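Local coordinates for transcriptional regulator (Streptococcus dysgalactiae, PDB 4YV9), which binds DNA and SHP peptide pheromones as a quorum-sensing transcriptional regulator of the Rgg family, here in complex with the cyclic peptide inhibitor cyclosporin A, at residues 12-18 / 54-58; 73-77 / 142-146; 111-115 / 150-154. All blocks are in the same frame, centred on the assembly; numbering follows the deposited sequence.

Overall arrangement
Interaction 1, in the helix-turn-helix domain, closes before the other two open, whereas the segments of interactions 2 and 3 alternate along the chain. Interaction 3 and segment 142-146 belong to the helical repeat domain. Interaction 1 lies about 31 Å from interaction 2 and 44 Å from interaction 3, centre to centre, and its nearest atoms stay about 16 Å from those of interaction 2. Both nevertheless meet the second subunit: Lys16 forms a salt bridge with Glu144 of that chain, a residue of the 142-146 segment. Interactions 2 and 3, with centres 14 Å apart, share helix 142-151. Along it Tyr142, Ile146 and Asn150 all reach the bound cyclic peptide, so both contacts border the ligand site.

Interaction 1 of 3, residues 12-18 / 54-58; sequences LRQGKQV and KLNIT. With SO4 (sulfate ion), chain M.
This buried contact lies inside the helix-turn-helix domain, where the C-terminal end of helix 6-15 packs on the loop joining helices 45-54 and 59-66. Both segments contain a Schellman motif. In the first, Gln17 has positive phi (59°), with Val18 N bonded to Arg13 O (3.1 Å) and Gln17 N to Gln14 O (2.9 Å); in the second, Asn56 (phi 57°) ends helix 45-54. The closest CA pair, Arg13 and Leu55, is 7.1 Å apart. Leu55 (m, t) contributes the largest covered area: its CD1 lies 4.2 Å from Arg13 CB and its CD2 3.8 Å from Val18 CG1. Ile57 CD1 meets Leu12 CB at 4.1 Å and Lys16 CE at 3.9 Å. Arg13's side chain leads away from 54-58: NE salt-bridges Glu37, and NH2 bonds O1 of a sulfate, probably from the crystallisation liquor, at 2.7 Å. Lys16, extended to CE (m, t, t), also pairs with Glu144 of the second subunit; within the contact its NZ donates to Leu55 O at 2.8 Å.

Interaction 2 of 3, residues 73-77 / 142-146; sequences FFTLL and YYEII
Helix 72-85 packs on the start of helix 142-151 of the Rgg repeat domain, in a contact centred on the Phe73 ring, which makes an edge-to-face pair with Tyr143. Both segments are helical throughout, with Leu77 N to Phe73 O at 2.9 Å and Ile146 N to Tyr142 O at 2.8 Å. Their short axes approach to 11.9 Å and cross at 31° with the same general N-to-C direction. The nearest CA pairs are Phe73-Tyr143 (7.6 Å) and Leu77-Ile146 (9.3 Å); large side chains fill this wide spacing.

Phe73 adopts t (chi1 -173°, chi2 62°) and projects its ring between Tyr142, Tyr143 and Ile146. Tyr143, also t with chi2 63°, presents its ring edge to the Phe73 face: the planes meet at 76°, the centroids lie 4.9 Å apart, and Phe73 CD1 is 3.6 Å from Tyr143 CD1. Its hydroxyl hydrogen-bonds Glu105. Tyr142 (t, chi2 76°) places CD2 near the Phe73 ring edge, 4.0 Å from CE2, while its OH reaches to 4.1 Å from Phe74 CE1. Ile146, m at both chi angles, sets CG2 3.6 Å from Phe73 CZ.

One turn beyond Phe73, Leu77 (m, t) extends the apolar surface. Together with Tyr142 and Ile146 it packs against the bound cyclic peptide, so this interface also forms part of the ligand site. Asn56 of the second subunit covers Phe73 and Tyr143. Both Leu77 methyls lie on Ile146 CG2 (CD2 at 3.9 Å, CD1 at 4.0 Å), and Leu77 CD1 also sits 3.6 Å from Tyr142 OH.

Interaction 3 of 3, residues 111-115 / 150-154; sequences AILSS and NCSRF
The first segment runs off the end of helix 103-113, with Ser115 N bonded back to Ile112 O (3.0 Å). Opposite it, helical Asn150 leads through Cys151 into a 3-10 segment at 152-154, with Phe154 N bonded to Cys151 O at 2.9 Å. The backbones come close: the CA atoms of Ala111 and Cys151 are 5.5 Å apart, and those of Ile112 and Asn150 6.5 Å. The small Ala111 side chain permits this approach, its CB lying 3.4 Å from Asn150 O and 4.0 Å from Cys151 SG.

This packing joins helices 103-113 and 142-151 of the TPR-clan repeat domain, separated in sequence by helix 124-136 but adjacent in space. It also borders the ligand site: Asn150 (chi1 m) donates from ND2 to the backbone of the bound cyclic peptide, while Ile112 and Ser115 each pack on a modified side chain of that peptide. Ile112 (m, t) brings CG1 to 4.2 Å from Asn150 CB.

Phe154, with chi1 m and chi2 -83°, directs its ring toward helix 103-113, placing CE2 3.7 Å from Ala111 CA and 3.9 Å from Ala111 CB. Ser114 OG lies near the ring plane, 3.0 Å from Phe154 CZ. With chi1 p, Ser114 folds back on the preceding turn and donates from OG to Ala111 O at 2.5 Å. That carbonyl also receives a weak hydrogen bond from Arg153 NH2 (2.7 Å, N-H...O angle 125°). Arg153 has an off-well chi1 of -95°; Ser115 OG lies over one face of its guanidinium, 3.0 Å from Arg153 NH2, at too poor an angle for a hydrogen bond.

Interaction 1 of 3, residues 12-18 / 54-58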
loop_
_atom_site.group_PDB
_atom_site.type_symbol
_atom_site.label_atom_id
_atom_site.label_comp_id
_atom_site.label_asym_id
_atom_site.label_seq_id
_atom_site.Cartn_x
_atom_site.Cartn_y
_atom_site.Cartn_z
ATOM N N LEU B 12 18.517 12.031 -7.891
ATOM C CA LEU B 12 18.246 10.597 -7.900
ATOM C C LEU B 12 19.239 9.853 -8.804
ATOM O O LEU B 12 19.750 8.791 -8.448
ATOM C CB LEU B 12 16.806 10.345 -8.333
ATOM C CG LEU B 12 15.761 10.810 -7.320
ATOM C CD1 LEU B 12 14.387 10.834 -7.950
ATOM C CD2 LEU B 12 15.757 9.902 -6.108
ATOM N N ARG B 13 19.530 10.436 -9.959
ATOM C CA ARG B 13 20.479 9.849 -10.904
ATOM C C ARG B 13 21.907 9.767 -10.363
ATOM O O ARG B 13 22.535 8.712 -10.420
ATOM C CB ARG B 13 20.493 10.642 -12.213
ATOM C CG ARG B 13 21.613 10.210 -13.142
ATOM C CD ARG B 13 21.823 11.156 -14.342
ATOM N NE ARG B 13 22.198 12.521 -13.969
ATOM C CZ ARG B 13 23.433 12.915 -13.661
ATOM N NH1 ARG B 13 24.437 12.043 -13.665
ATOM N NH2 ARG B 13 23.664 14.187 -13.343
ATOM N N GLN B 14 22.427 10.886 -9.862
ATOM C CA GLN B 14 23.724 10.876 -9.195
ATOM C C GLN B 14 23.708 9.937 -7.995
ATOM O O GLN B 14 24.696 9.261 -7.709
ATOM C CB GLN B 14 24.122 12.288 -8.763
ATOM C CG GLN B 14 24.349 13.233 -9.949
ATOM C CD GLN B 14 24.683 14.647 -9.516
ATOM O OE1 GLN B 14 24.245 15.103 -8.468
ATOM N NE2 GLN B 14 25.470 15.345 -10.324
ATOM N N GLY B 15 22.577 9.888 -7.305
ATOM C CA GLY B 15 22.429 9.027 -6.147
ATOM C C GLY B 15 22.571 7.549 -6.484
ATOM O O GLY B 15 22.916 6.740 -5.617
ATOM N N LYS B 16 22.309 7.199 -7.741
ATOM C CA LYS B 16 22.483 5.829 -8.220
ATOM C C LYS B 16 23.792 5.634 -8.975
ATOM O O LYS B 16 24.025 4.575 -9.558
ATOM C CB LYS B 16 21.309 5.428 -9.111
ATOM C CG LYS B 16 20.022 5.237 -8.326
ATOM C CD LYS B 16 18.907 4.713 -9.199
ATOM C CE LYS B 16 17.663 4.517 -8.380
ATOM N NZ LYS B 16 16.937 3.243 -8.629
ATOM N N GLN B 17 24.645 6.656 -8.942
ATOM C CA GLN B 17 25.939 6.646 -9.627
ATOM C C GLN B 17 25.791 6.436 -11.144
ATOM O O GLN B 17 26.669 5.859 -11.778
ATOM C CB GLN B 17 26.858 5.567 -9.030
ATOM C CG GLN B 17 26.716 5.373 -7.521
ATOM C CD GLN B 17 26.843 6.677 -6.759
ATOM O OE1 GLN B 17 27.657 7.535 -7.106
ATOM N NE2 GLN B 17 26.035 6.837 -5.720
ATOM N N VAL B 18 24.688 6.922 -11.716
ATOM C CA VAL B 18 24.381 6.750 -13.146
ATOM C C VAL B 18 24.783 7.994 -13.965
ATOM O O VAL B 18 24.546 9.128 -13.547
ATOM C CB VAL B 18 22.873 6.425 -13.315
ATOM C CG1 VAL B 18 22.439 6.431 -14.775
ATOM C CG2 VAL B 18 22.567 5.079 -12.681
ATOM N N LYS B 54 14.625 3.997 -17.011
ATOM C CA LYS B 54 16.035 3.599 -17.085
ATOM C C LYS B 54 16.685 3.554 -15.699
ATOM O O LYS B 54 17.555 2.714 -15.440
ATOM C CB LYS B 54 16.807 4.542 -18.013
ATOM C CG LYS B 54 16.384 4.346 -19.491
ATOM C CD LYS B 54 17.059 5.314 -20.443
ATOM C CE LYS B 54 17.059 4.637 -21.841
ATOM N NZ LYS B 54 17.224 5.558 -22.962
ATOM N N LEU B 55 16.240 4.444 -14.814
ATOM C CA LEU B 55 16.690 4.447 -13.425
ATOM C C LEU B 55 15.873 3.530 -12.510
ATOM O O LEU B 55 16.111 3.503 -11.301
ATOM C CB LEU B 55 16.644 5.876 -12.867
ATOM C CG LEU B 55 17.532 6.906 -13.579
ATOM C CD1 LEU B 55 17.138 8.334 -13.138
ATOM C CD2 LEU B 55 18.995 6.645 -13.270
ATOM N N ASN B 56 14.914 2.795 -13.083
ATOM C CA ASN B 56 14.031 1.882 -12.338
ATOM C C ASN B 56 13.249 2.581 -11.206
ATOM O O ASN B 56 13.076 2.040 -10.103
ATOM C CB ASN B 56 14.831 0.705 -11.787
ATOM C CG ASN B 56 15.397 -0.177 -12.897
ATOM O OD1 ASN B 56 14.645 -0.716 -13.709
ATOM N ND2 ASN B 56 16.719 -0.302 -12.950
ATOM N N ILE B 57 12.820 3.797 -11.507
ATOM C CA ILE B 57 11.982 4.614 -10.634
ATOM C C ILE B 57 10.708 4.897 -11.410
ATOM O O ILE B 57 10.748 5.239 -12.593
ATOM C CB ILE B 57 12.657 5.950 -10.244
ATOM C CG1 ILE B 57 14.027 5.704 -9.611
ATOM C CG2 ILE B 57 11.757 6.762 -9.299
ATOM C CD1 ILE B 57 14.911 6.935 -9.577
ATOM N N THR B 58 9.570 4.703 -10.781
ATOM C CA THR B 58 8.330 5.036 -11.440
ATOM C C THR B 58 7.942 6.473 -11.028
ATOM O O THR B 58 8.358 6.954 -9.968
ATOM C CB THR B 58 7.258 4.019 -11.088
ATOM O OG1 THR B 58 5.977 4.505 -11.495
ATOM C CG2 THR B 58 7.275 3.750 -9.592
HETATM S S SO4 M . 27.457 13.763 -12.757
HETATM O O1 SO4 M . 26.240 14.567 -12.803
HETATM O O2 SO4 M . 27.683 13.256 -11.404
HETATM O O3 SO4 M . 27.336 12.624 -13.668
HETATM O O4 SO4 M . 28.589 14.592 -13.160
#

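Interaction 2 of 3, residues 73-77 / 142-146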
loop_
_atom_site.group_PDB
_atom_site.type_symbol
_atom_site.label_atom_id
_atom_site.label_comp_id
_atom_site.label_asym_id
_atom_site.label_seq_id
_atom_site.Cartn_x
_atom_site.Cartn_y
_atom_site.Cartn_z
ATOM N N PHE B 73 -7.185 17.209 -2.854
ATOM C CA PHE B 73 -8.036 16.307 -2.078
ATOM C C PHE B 73 -7.302 15.773 -0.854
ATOM O O PHE B 73 -7.876 15.683 0.227
ATOM C CB PHE B 73 -8.535 15.149 -2.938
ATOM C CG PHE B 73 -9.554 14.281 -2.254
ATOM C CD1 PHE B 73 -10.784 14.806 -1.850
ATOM C CD2 PHE B 73 -9.295 12.943 -2.022
ATOM C CE1 PHE B 73 -11.722 14.002 -1.235
ATOM C CE2 PHE B 73 -10.229 12.132 -1.421
ATOM C CZ PHE B 73 -11.450 12.663 -1.019
ATOM N N PHE B 74 -6.030 15.427 -1.024
ATOM C CA PHE B 74 -5.240 14.923 0.089
ATOM C C PHE B 74 -4.966 16.048 1.096
ATOM O O PHE B 74 -4.849 15.806 2.301
ATOM C CB PHE B 74 -3.924 14.312 -0.410
ATOM C CG PHE B 74 -3.269 13.397 0.586
ATOM C CD1 PHE B 74 -3.700 12.085 0.734
ATOM C CD2 PHE B 74 -2.241 13.856 1.392
ATOM C CE1 PHE B 74 -3.103 11.242 1.657
ATOM C CE2 PHE B 74 -1.636 13.021 2.313
ATOM C CZ PHE B 74 -2.069 11.712 2.448
ATOM N N THR B 75 -4.876 17.277 0.590
ATOM C CA THR B 75 -4.696 18.448 1.441
ATOM C C THR B 75 -5.960 18.658 2.270
ATOM O O THR B 75 -5.900 18.927 3.477
ATOM C CB THR B 75 -4.380 19.716 0.608
ATOM O OG1 THR B 75 -3.154 19.528 -0.113
ATOM C CG2 THR B 75 -4.244 20.932 1.507
ATOM N N LEU B 76 -7.108 18.514 1.618
ATOM C CA LEU B 76 -8.390 18.586 2.310
ATOM C C LEU B 76 -8.461 17.550 3.422
ATOM O O LEU B 76 -8.768 17.876 4.572
ATOM C CB LEU B 76 -9.544 18.392 1.336
ATOM C CG LEU B 76 -10.949 18.345 1.947
ATOM C CD1 LEU B 76 -11.227 19.598 2.767
ATOM C CD2 LEU B 76 -11.963 18.191 0.849
ATOM N N LEU B 77 -8.155 16.303 3.076
ATOM C CA LEU B 77 -8.195 15.210 4.042
ATOM C C LEU B 77 -7.273 15.433 5.235
ATOM O O LEU B 77 -7.629 15.099 6.361
ATOM C CB LEU B 77 -7.828 13.896 3.372
ATOM C CG LEU B 77 -8.846 13.429 2.342
ATOM C CD1 LEU B 77 -8.444 12.091 1.735
ATOM C CD2 LEU B 77 -10.165 13.325 3.017
ATOM N N TYR B 142 -9.395 6.534 -5.448
ATOM C CA TYR B 142 -9.291 6.996 -4.064
ATOM C C TYR B 142 -10.383 8.017 -3.700
ATOM O O TYR B 142 -11.020 7.917 -2.645
ATOM C CB TYR B 142 -7.901 7.598 -3.856
ATOM C CG TYR B 142 -7.563 7.981 -2.444
ATOM C CD1 TYR B 142 -7.236 7.015 -1.507
ATOM C CD2 TYR B 142 -7.527 9.321 -2.055
ATOM C CE1 TYR B 142 -6.911 7.370 -0.186
ATOM C CE2 TYR B 142 -7.196 9.683 -0.760
ATOM C CZ TYR B 142 -6.889 8.705 0.171
ATOM O OH TYR B 142 -6.556 9.064 1.461
ATOM N N TYR B 143 -10.597 8.987 -4.587
ATOM C CA TYR B 143 -11.618 10.038 -4.402
ATOM C C TYR B 143 -13.005 9.477 -4.098
ATOM O O TYR B 143 -13.625 9.818 -3.078
ATOM C CB TYR B 143 -11.678 10.912 -5.663
ATOM C CG TYR B 143 -12.561 12.156 -5.619
ATOM C CD1 TYR B 143 -12.294 13.186 -4.728
ATOM C CD2 TYR B 143 -13.601 12.330 -6.535
ATOM C CE1 TYR B 143 -13.044 14.341 -4.729
ATOM C CE2 TYR B 143 -14.363 13.488 -6.541
ATOM C CZ TYR B 143 -14.078 14.486 -5.627
ATOM O OH TYR B 143 -14.812 15.652 -5.605
ATOM N N GLU B 144 -13.493 8.614 -4.983
ATOM C CA GLU B 144 -14.843 8.083 -4.840
ATOM C C GLU B 144 -14.951 7.191 -3.616
ATOM O O GLU B 144 -15.967 7.212 -2.916
ATOM C CB GLU B 144 -15.261 7.313 -6.105
ATOM C CG GLU B 144 -15.517 8.197 -7.319
ATOM C CD GLU B 144 -14.233 8.662 -8.026
ATOM O OE1 GLU B 144 -13.184 7.988 -7.917
ATOM O OE2 GLU B 144 -14.277 9.720 -8.684
ATOM N N ILE B 145 -13.899 6.422 -3.346
ATOM C CA ILE B 145 -13.876 5.518 -2.203
ATOM C C ILE B 145 -13.911 6.309 -0.890
ATOM O O ILE B 145 -14.655 5.972 0.030
ATOM C CB ILE B 145 -12.611 4.598 -2.234
ATOM C CG1 ILE B 145 -12.625 3.688 -3.467
ATOM C CG2 ILE B 145 -12.523 3.750 -0.965
ATOM C CD1 ILE B 145 -11.246 3.062 -3.744
ATOM N N ILE B 146 -13.113 7.365 -0.805
ATOM C CA ILE B 146 -13.074 8.178 0.417
ATOM C C ILE B 146 -14.386 8.958 0.612
ATOM O O ILE B 146 -14.894 9.099 1.734
ATOM C CB ILE B 146 -11.879 9.141 0.389
ATOM C CG1 ILE B 146 -10.562 8.352 0.427
ATOM C CG2 ILE B 146 -11.946 10.152 1.558
ATOM C CD1 ILE B 146 -10.358 7.563 1.684
#

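Interaction 3 of 3, residues 111-115 / 150-154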
loop_
_atom_site.group_PDB
_atom_site.type_symbol
_atom_site.label_atom_id
_atom_site.label_comp_id
_atom_site.label_asym_id
_atom_site.label_seq_id
_atom_site.Cartn_x
_atom_site.Cartn_y
_atom_site.Cartn_z
ATOM N N ALA B 111 -20.616 15.762 6.502
ATOM C CA ALA B 111 -20.778 14.399 7.013
ATOM C C ALA B 111 -19.817 14.143 8.165
ATOM O O ALA B 111 -20.193 13.580 9.189
ATOM C CB ALA B 111 -20.551 13.371 5.902
ATOM N N ILE B 112 -18.571 14.556 7.984
ATOM C CA ILE B 112 -17.547 14.336 9.000
ATOM C C ILE B 112 -17.824 15.193 10.213
ATOM O O ILE B 112 -17.766 14.724 11.351
ATOM C CB ILE B 112 -16.133 14.653 8.467
ATOM C CG1 ILE B 112 -15.715 13.609 7.446
ATOM C CG2 ILE B 112 -15.124 14.713 9.611
ATOM C CD1 ILE B 112 -14.654 14.105 6.489
ATOM N N LEU B 113 -18.129 16.459 9.956
ATOM C CA LEU B 113 -18.417 17.419 11.016
ATOM C C LEU B 113 -19.613 17.007 11.870
ATOM O O LEU B 113 -19.669 17.337 13.057
ATOM C CB LEU B 113 -18.657 18.807 10.416
ATOM C CG LEU B 113 -19.170 19.916 11.334
ATOM C CD1 LEU B 113 -18.199 20.155 12.461
ATOM C CD2 LEU B 113 -19.391 21.180 10.535
ATOM N N SER B 114 -20.569 16.295 11.274
ATOM C CA SER B 114 -21.752 15.841 12.010
ATOM C C SER B 114 -21.395 14.846 13.113
ATOM O O SER B 114 -22.173 14.646 14.048
ATOM C CB SER B 114 -22.771 15.197 11.070
ATOM O OG SER B 114 -22.272 13.972 10.568
ATOM N N SER B 115 -20.226 14.216 12.996
ATOM C CA SER B 115 -19.783 13.236 13.988
ATOM C C SER B 115 -19.231 13.873 15.256
ATOM O O SER B 115 -18.934 13.170 16.216
ATOM C CB SER B 115 -18.726 12.298 13.395
ATOM O OG SER B 115 -19.320 11.122 12.868
ATOM N N ASN B 150 -16.767 8.245 3.914
ATOM C CA ASN B 150 -17.037 9.275 4.906
ATOM C C ASN B 150 -18.478 9.800 4.894
ATOM O O ASN B 150 -18.896 10.458 5.835
ATOM C CB ASN B 150 -16.039 10.419 4.736
ATOM C CG ASN B 150 -14.664 10.060 5.276
ATOM O OD1 ASN B 150 -14.537 9.562 6.391
ATOM N ND2 ASN B 150 -13.640 10.303 4.494
ATOM N N CYS B 151 -19.244 9.481 3.855
ATOM C CA CYS B 151 -20.637 9.927 3.784
ATOM C C CYS B 151 -21.640 8.805 4.053
ATOM O O CYS B 151 -22.848 9.036 4.012
ATOM C CB CYS B 151 -20.927 10.549 2.415
ATOM S SG CYS B 151 -20.030 12.095 2.153
ATOM N N SER B 152 -21.137 7.604 4.338
ATOM C CA SER B 152 -21.977 6.403 4.431
ATOM C C SER B 152 -23.101 6.513 5.454
ATOM O O SER B 152 -24.174 5.926 5.287
ATOM C CB SER B 152 -21.114 5.178 4.757
ATOM O OG SER B 152 -20.337 4.799 3.620
ATOM N N ARG B 153 -22.868 7.260 6.523
ATOM C CA ARG B 153 -23.896 7.368 7.560
ATOM C C ARG B 153 -25.142 8.103 7.078
ATOM O O ARG B 153 -26.181 8.072 7.737
ATOM C CB ARG B 153 -23.336 8.061 8.797
ATOM C CG ARG B 153 -22.832 7.101 9.867
ATOM C CD ARG B 153 -22.241 7.903 10.993
ATOM N NE ARG B 153 -21.396 8.936 10.409
ATOM C CZ ARG B 153 -21.383 10.208 10.787
ATOM N NH1 ARG B 153 -22.179 10.630 11.777
ATOM N NH2 ARG B 153 -20.571 11.057 10.158
ATOM N N PHE B 154 -25.046 8.771 5.933
ATOM C CA PHE B 154 -26.175 9.548 5.447
ATOM C C PHE B 154 -26.775 8.989 4.163
ATOM O O PHE B 154 -27.658 9.605 3.576
ATOM C CB PHE B 154 -25.748 10.997 5.265
ATOM C CG PHE B 154 -25.303 11.642 6.545
ATOM C CD1 PHE B 154 -26.237 12.182 7.420
ATOM C CD2 PHE B 154 -23.961 11.674 6.894
ATOM C CE1 PHE B 154 -25.838 12.765 8.611
ATOM C CE2 PHE B 154 -23.551 12.253 8.079
ATOM C CZ PHE B 154 -24.493 12.803 8.941
#